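PDB 1ZS3: lactococcus lactis MG1363 DpsA from Lactococcus lactis, which binds DNA, for which its N-terminal helix is required, and as a twelve-subunit member of the Dps family probably protects it under oxidative stress. Local coordinates for residues F39-N42 / I43-T46; R62-A65 / Q66-E70; V86-T89 / T90-L94. One frame throughout, in Å; residues are numbered along the deposited sequence.

Overall arrangement
Two of the three contacts are turns of adjacent helices in the four-helix bundle, and the third caps the short helix that lies beside it. Interactions 1 and 2, on helices 27-51 and 55-81, have centres 9 Å apart and touch: L45 CD1 meets I64 CG2 at 3.4 Å, and N42 rests on A65 and V69. Interaction 3, centred 14 Å from interaction 1, meets its other end, with F93 CE2 3.9 Å from F39 CG. Interactions 2 and 3 do not touch; their nearest atoms are about 9 Å apart. All three also reach the second subunit, interaction 2 through R62, so these local turns lie at or near the subunit interface.

Interaction 1: F39-N42 / I43-T46; sequences FIEN and IRLT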
loop_
_atom_site.group_PDB
_atom_site.type_symbol
_atom_site.label_atom_id
_atom_site.label_comp_id
_atom_site.label_asym_id
_atom_site.label_seq_id
_atom_site.Cartn_x
_atom_site.Cartn_y
_atom_site.Cartn_z
ATOM N N PHE A 39 33.061 -2.745 4.461
ATOM C CA PHE A 39 33.035 -3.315 3.129
ATOM C C PHE A 39 33.627 -4.686 3.073
ATOM O O PHE A 39 33.179 -5.505 2.259
ATOM C CB PHE A 39 33.696 -2.409 2.115
ATOM C CG PHE A 39 32.946 -2.347 0.849
ATOM C CD1 PHE A 39 32.120 -1.284 0.561
ATOM C CD2 PHE A 39 32.995 -3.396 -0.019
ATOM C CE1 PHE A 39 31.415 -1.248 -0.602
ATOM C CE2 PHE A 39 32.272 -3.377 -1.192
ATOM C CZ PHE A 39 31.487 -2.296 -1.484
ATOM N N ILE A 40 34.603 -4.992 3.927
ATOM C CA ILE A 40 35.215 -6.305 3.840
ATOM C C ILE A 40 34.283 -7.283 4.512
ATOM O O ILE A 40 34.130 -8.376 4.009
ATOM C CB ILE A 40 36.709 -6.295 4.401
ATOM C CG1 ILE A 40 37.688 -6.394 3.243
ATOM C CG2 ILE A 40 36.981 -7.437 5.330
ATOM C CD1 ILE A 40 37.566 -5.271 2.267
ATOM N N GLU A 41 33.667 -6.904 5.627
ATOM C CA GLU A 41 32.561 -7.681 6.194
ATOM C C GLU A 41 31.476 -7.928 5.155
ATOM O O GLU A 41 31.037 -9.029 5.029
ATOM C CB GLU A 41 31.940 -6.972 7.378
ATOM C CG GLU A 41 31.302 -7.951 8.321
ATOM C CD GLU A 41 32.284 -8.612 9.248
ATOM O OE1 GLU A 41 32.492 -9.836 9.103
ATOM O OE2 GLU A 41 32.840 -7.899 10.111
ATOM N N ASN A 42 31.059 -6.923 4.411
ATOM C CA ASN A 42 30.106 -7.105 3.335
ATOM C C ASN A 42 30.415 -8.310 2.456
ATOM O O ASN A 42 29.530 -9.102 2.111
ATOM C CB ASN A 42 30.003 -5.825 2.487
ATOM C CG ASN A 42 29.070 -5.970 1.318
ATOM O OD1 ASN A 42 29.401 -5.596 0.205
ATOM N ND2 ASN A 42 27.891 -6.494 1.577
ATOM N N ILE A 43 31.673 -8.439 2.082
ATOM C CA ILE A 43 32.112 -9.511 1.184
ATOM C C ILE A 43 32.080 -10.833 1.936
ATOM O O ILE A 43 31.662 -11.863 1.427
ATOM C CB ILE A 43 33.532 -9.226 0.630
ATOM C CG1 ILE A 43 33.630 -7.761 0.168
ATOM C CG2 ILE A 43 33.894 -10.254 -0.438
ATOM C CD1 ILE A 43 33.973 -7.553 -1.286
ATOM N N ARG A 44 32.496 -10.791 3.174
ATOM C CA ARG A 44 32.514 -11.963 4.021
ATOM C C ARG A 44 31.125 -12.496 4.268
ATOM O O ARG A 44 30.940 -13.707 4.349
ATOM C CB ARG A 44 33.204 -11.614 5.356
ATOM C CG ARG A 44 34.720 -11.862 5.395
ATOM C CD ARG A 44 35.075 -13.195 6.017
ATOM N NE ARG A 44 34.855 -13.159 7.469
ATOM C CZ ARG A 44 34.401 -14.175 8.205
ATOM N NH1 ARG A 44 34.088 -15.365 7.678
ATOM N NH2 ARG A 44 34.255 -13.969 9.503
ATOM N N LEU A 45 30.152 -11.587 4.383
ATOM C CA LEU A 45 28.754 -11.895 4.663
ATOM C C LEU A 45 28.092 -12.232 3.385
ATOM O O LEU A 45 27.193 -13.045 3.380
ATOM C CB LEU A 45 28.029 -10.696 5.292
ATOM C CG LEU A 45 28.399 -10.439 6.765
ATOM C CD1 LEU A 45 28.089 -9.044 7.190
ATOM C CD2 LEU A 45 27.704 -11.458 7.698
ATOM N N THR A 46 28.499 -11.597 2.279
ATOM C CA THR A 46 28.132 -12.050 0.959
ATOM C C THR A 46 28.585 -13.484 0.683
ATOM O O THR A 46 27.822 -14.288 0.126
ATOM C CB THR A 46 28.740 -11.148 -0.085
ATOM O OG1 THR A 46 28.177 -9.833 0.022
ATOM C CG2 THR A 46 28.357 -11.590 -1.475
HETATM O O HOH W 1 27.024 -7.167 -1.053
#
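I43 folds back on F39 one turn earlier in helix 27-51, the first core helix of the ferritin-like four-helix bundle that Dps proteins share. Its backbone N spreads two weak hydrogen bonds over F39 O and I40 O. With CG1 beside the backbone N and opposite the carbonyl carbon (chi1 -45°), that branch turns toward F39 and comes obliquely to the ring, CG1 lying 4.4 Å from F39 CD2. Both residues also face the second subunit, where I43 packs on the neighbouring F39 and F39 on the neighbouring I43. R44 N donates to I40 O at 3.0 Å. Its CB sits over the turn near I40 O and E41 O, after which the chain leads the guanidinium away to helix 111-138, where NH2 bonds to S117 OG and F118 provides a cation-pi partner. E41 OE2 accepts from Q125 NE2 of the same helix, while E41 OE1, whose place is less sure, lies well out of the R44 guanidinium plane, so that only the charges are near. L45 N reaches E41 O at 2.8 Å. Its side chain crosses that of E41 obliquely, CD1 touching the aliphatic E41 CG at 3.6 Å. T46 closes the turn with two donors on one acceptor: its N, at 2.7 Å, and its OG1, at 2.6 Å, come to N42 O from opposite faces of the carbonyl plane. The hydroxyl can do this because it lies beside its own backbone N (chi1 -65°). N42 ND2 and T46 OG1 are joined by a water: it accepts from N42 ND2 at 2.8 Å and donates to T46 OG1 at 3.1 Å.

Interaction 2: R62-A65 / Q66-E70; sequences REIA and QREVE
Q66 N donates to R62 O at 3.2 Å, the first of four successive i to i+4 bonds that build this piece of helix 55-81, a middle turn of the second helix of the ferritin-like four-helix bundle, with one face toward the bundle core. R67 N then bonds to E63 O at 3.1 Å, and E68 N to I64 O at the same length. V69 N completes the run on A65 O at 3.2 Å. A65 O also takes a second, weak bond from E68 N, whose hydrogen is thus shared between two carbonyls. R62 and E68 find their polar partners outside the turn; R67 finds one within it. R62 leads its long chain away: NE donates to G49 O near the end of helix 27-51, and NH2 makes a salt bridge with D77 of the second subunit. R67 swings CG beside its own backbone N (chi1 -59°), so that this methylene lies over E63 O, and two further bends carry the guanidinium on toward E70. There NH2 forms a salt bridge with E70 OE1 at 3.2 Å, its hydrogen bond weak, while Y154 adds a cation-pi contact. E63 is a more distant opposite charge, its OE1 5.1 Å from R67 NE. E68 bends at chi2 away from the turn after passing its CG by I64 CG2 at 4.3 Å; its OE1 accepts from Q125 NE2, which gives the carboxylate of this buried residue a donor. The two faces of the helix differ: Q66 and E63 lie on the exposed side, whereas I64, A65 and E68 turn inward and pack on helix 27-51, I64 also meeting F122 of helix 111-138 and V158 of helix 142-165, and E68 meeting N155 of helix 142-165.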
loop_
_atom_site.group_PDB
_atom_site.type_symbol
_atom_site.label_atom_id
_atom_site.label_comp_id
_atom_site.label_asym_id
_atom_site.label_seq_id
_atom_site.Cartn_x
_atom_site.Cartn_y
_atom_site.Cartn_z
ATOM N N ARG A 62 22.528 -12.315 4.404
ATOM C CA ARG A 62 22.402 -11.404 3.249
ATOM C C ARG A 62 21.785 -10.076 3.650
ATOM O O ARG A 62 21.988 -9.068 2.988
ATOM C CB ARG A 62 21.496 -11.997 2.170
ATOM C CG ARG A 62 22.131 -13.085 1.350
ATOM C CD ARG A 62 21.396 -13.505 0.099
ATOM N NE ARG A 62 21.765 -14.861 -0.259
ATOM C CZ ARG A 62 21.542 -15.424 -1.415
ATOM N NH1 ARG A 62 20.907 -14.768 -2.393
ATOM N NH2 ARG A 62 21.929 -16.664 -1.644
ATOM N N GLU A 63 20.986 -10.112 4.702
ATOM C CA GLU A 63 20.372 -8.904 5.278
ATOM C C GLU A 63 21.441 -8.069 5.954
ATOM O O GLU A 63 21.521 -6.865 5.744
ATOM C CB GLU A 63 19.224 -9.235 6.237
ATOM C CG GLU A 63 17.857 -8.754 5.748
ATOM C CD GLU A 63 17.031 -8.218 6.933
ATOM O OE1 GLU A 63 17.074 -6.958 7.157
ATOM O OE2 GLU A 63 16.340 -9.044 7.649
ATOM N N ILE A 64 22.292 -8.726 6.736
ATOM C CA ILE A 64 23.400 -8.060 7.394
ATOM C C ILE A 64 24.391 -7.463 6.366
ATOM O O ILE A 64 24.930 -6.418 6.623
ATOM C CB ILE A 64 24.103 -8.987 8.395
ATOM C CG1 ILE A 64 23.117 -9.424 9.491
ATOM C CG2 ILE A 64 25.315 -8.300 9.048
ATOM C CD1 ILE A 64 23.517 -10.626 10.224
ATOM N N ALA A 65 24.628 -8.131 5.230
ATOM C CA ALA A 65 25.400 -7.579 4.135
ATOM C C ALA A 65 24.777 -6.248 3.654
ATOM O O ALA A 65 25.493 -5.261 3.570
ATOM C CB ALA A 65 25.533 -8.561 3.028
ATOM N N GLN A 66 23.482 -6.237 3.344
ATOM C CA GLN A 66 22.830 -5.037 2.823
ATOM C C GLN A 66 22.851 -3.875 3.805
ATOM O O GLN A 66 22.890 -2.709 3.391
ATOM C CB GLN A 66 21.376 -5.349 2.373
ATOM C CG GLN A 66 21.059 -4.619 1.055
ATOM C CD GLN A 66 19.742 -3.769 1.084
ATOM O OE1 GLN A 66 19.728 -2.619 0.580
ATOM N NE2 GLN A 66 18.667 -4.367 1.653
ATOM N N ARG A 67 22.859 -4.194 5.100
ATOM C CA ARG A 67 22.884 -3.171 6.106
ATOM C C ARG A 67 24.276 -2.560 6.212
ATOM O O ARG A 67 24.410 -1.370 6.533
ATOM C CB ARG A 67 22.455 -3.719 7.479
ATOM C CG ARG A 67 21.045 -4.325 7.557
ATOM C CD ARG A 67 19.874 -3.346 7.473
ATOM N NE ARG A 67 19.565 -2.884 8.821
ATOM C CZ ARG A 67 19.786 -1.650 9.293
ATOM N NH1 ARG A 67 19.480 -1.373 10.568
ATOM N NH2 ARG A 67 20.281 -0.691 8.511
ATOM N N GLU A 68 25.305 -3.373 5.996
ATOM C CA GLU A 68 26.687 -2.891 6.096
ATOM C C GLU A 68 26.971 -1.944 4.929
ATOM O O GLU A 68 27.616 -0.932 5.121
ATOM C CB GLU A 68 27.670 -4.061 6.176
ATOM C CG GLU A 68 27.538 -4.940 7.442
ATOM C CD GLU A 68 28.350 -4.502 8.652
ATOM O OE1 GLU A 68 29.525 -4.897 8.745
ATOM O OE2 GLU A 68 27.818 -3.804 9.545
ATOM N N VAL A 69 26.446 -2.215 3.750
ATOM C CA VAL A 69 26.536 -1.290 2.633
ATOM C C VAL A 69 25.695 -0.032 2.863
ATOM O O VAL A 69 26.028 1.031 2.366
ATOM C CB VAL A 69 26.038 -1.976 1.371
ATOM C CG1 VAL A 69 25.908 -0.992 0.177
ATOM C CG2 VAL A 69 26.932 -3.150 1.021
ATOM N N GLU A 70 24.581 -0.192 3.551
ATOM C CA GLU A 70 23.696 0.894 3.876
ATOM C C GLU A 70 24.374 1.898 4.793
ATOM O O GLU A 70 24.173 3.108 4.657
ATOM C CB GLU A 70 22.448 0.367 4.554
ATOM C CG GLU A 70 21.164 0.429 3.726
ATOM C CD GLU A 70 19.993 -0.292 4.422
ATOM O OE1 GLU A 70 19.534 0.170 5.516
ATOM O OE2 GLU A 70 19.544 -1.329 3.887
#

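Interaction 3: V86-T89 / T90-L94; sequences VPST and TEEFL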
loop_
_atom_site.group_PDB
_atom_site.type_symbol
_atom_site.label_atom_id
_atom_site.label_comp_id
_atom_site.label_asym_id
_atom_site.label_seq_id
_atom_site.Cartn_x
_atom_site.Cartn_y
_atom_site.Cartn_z
ATOM N N VAL A 86 37.025 9.708 2.062
ATOM C CA VAL A 86 36.487 8.395 2.333
ATOM C C VAL A 86 37.207 7.354 1.485
ATOM O O VAL A 86 37.463 7.583 0.294
ATOM C CB VAL A 86 34.950 8.453 2.099
ATOM C CG1 VAL A 86 34.406 7.212 1.431
ATOM C CG2 VAL A 86 34.244 8.710 3.425
ATOM N N PRO A 87 37.551 6.225 2.085
ATOM C CA PRO A 87 38.118 5.113 1.322
ATOM C C PRO A 87 37.152 4.634 0.268
ATOM O O PRO A 87 36.000 4.451 0.640
ATOM C CB PRO A 87 38.316 4.028 2.368
ATOM C CG PRO A 87 38.284 4.736 3.696
ATOM C CD PRO A 87 37.506 5.959 3.531
ATOM N N SER A 88 37.570 4.441 -0.985
ATOM C CA SER A 88 36.633 4.114 -2.050
ATOM C C SER A 88 37.190 3.174 -3.111
ATOM O O SER A 88 36.666 3.157 -4.249
ATOM C CB SER A 88 36.229 5.413 -2.727
ATOM O OG SER A 88 37.321 6.006 -3.396
ATOM N N THR A 89 38.223 2.392 -2.776
ATOM C CA THR A 89 38.704 1.287 -3.674
ATOM C C THR A 89 39.172 0.097 -2.827
ATOM O O THR A 89 39.506 0.245 -1.665
ATOM C CB THR A 89 39.925 1.749 -4.444
ATOM O OG1 THR A 89 41.002 2.062 -3.531
ATOM C CG2 THR A 89 39.673 3.014 -5.239
ATOM N N THR A 90 39.273 -1.054 -3.464
ATOM C CA THR A 90 39.712 -2.331 -2.846
ATOM C C THR A 90 41.055 -2.193 -2.181
ATOM O O THR A 90 41.289 -2.667 -1.063
ATOM C CB THR A 90 39.882 -3.429 -3.943
ATOM O OG1 THR A 90 38.816 -3.334 -4.892
ATOM C CG2 THR A 90 39.695 -4.804 -3.356
ATOM N N GLU A 91 41.939 -1.559 -2.939
ATOM C CA GLU A 91 43.225 -1.122 -2.425
ATOM C C GLU A 91 43.187 -0.468 -1.052
ATOM O O GLU A 91 43.779 -0.964 -0.097
ATOM C CB GLU A 91 43.829 -0.139 -3.412
ATOM C CG GLU A 91 44.564 -0.764 -4.602
ATOM C CD GLU A 91 45.756 0.105 -5.016
ATOM O OE1 GLU A 91 45.509 1.277 -5.451
ATOM O OE2 GLU A 91 46.922 -0.372 -4.860
ATOM N N GLU A 92 42.491 0.659 -0.943
ATOM C CA GLU A 92 42.379 1.344 0.347
ATOM C C GLU A 92 41.596 0.516 1.373
ATOM O O GLU A 92 41.866 0.637 2.563
ATOM C CB GLU A 92 41.785 2.749 0.256
ATOM C CG GLU A 92 41.670 3.365 -1.125
ATOM C CD GLU A 92 41.562 4.870 -1.087
ATOM O OE1 GLU A 92 40.880 5.404 -1.985
ATOM O OE2 GLU A 92 42.106 5.510 -0.151
ATOM N N PHE A 93 40.655 -0.332 0.931
ATOM C CA PHE A 93 39.939 -1.160 1.870
ATOM C C PHE A 93 40.913 -2.119 2.531
ATOM O O PHE A 93 40.905 -2.261 3.747
ATOM C CB PHE A 93 38.747 -1.904 1.234
ATOM C CG PHE A 93 37.624 -1.005 0.724
ATOM C CD1 PHE A 93 37.246 0.142 1.400
ATOM C CD2 PHE A 93 36.932 -1.340 -0.431
ATOM C CE1 PHE A 93 36.240 0.939 0.934
ATOM C CE2 PHE A 93 35.900 -0.544 -0.902
ATOM C CZ PHE A 93 35.569 0.600 -0.219
ATOM N N LEU A 94 41.787 -2.750 1.749
ATOM C CA LEU A 94 42.755 -3.697 2.293
ATOM C C LEU A 94 43.805 -3.026 3.166
ATOM O O LEU A 94 44.147 -3.590 4.210
ATOM C CB LEU A 94 43.365 -4.499 1.170
ATOM C CG LEU A 94 42.310 -5.462 0.568
ATOM C CD1 LEU A 94 42.726 -5.980 -0.839
ATOM C CD2 LEU A 94 42.078 -6.611 1.559
#
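P87 and F93 supply the apolar part of this contact, P87 CB lying 4.0 Å from F93 CE1. The ring also covers polar backbone: T89 O sits 3.2 Å above one face, offset toward the rim, and P87 O approaches CE1 obliquely at 3.5 Å. F93 reaches this place with CG beside its own backbone N (chi1 -65°), which lays the ring back over the loop. T89 is the N-cap of helix 90-96: its side chain accepts from E92 N at 3.3 Å and its carbonyl takes F93 N at 2.9 Å. T89 OG1, held between its backbone N and carbonyl carbon (chi1 62°), thus faces the first turn, though its exact position is less sure. Beyond the turn, F93 stacks on F39 of helix 27-51, and an alanine here would probably leave P87 CB without the ring it rests against and F39 without this stack, opening a gap between loop and bundle. E92, S88 and T90 turn to the second subunit. E92, extended beyond CG, passes S88, its OE1 3.9 Å from S88 OG, to form a salt bridge with K107 of the second subunit. S88 OG bonds to Q47 of that subunit, and T90 N, at the start of the helix, donates to its E102.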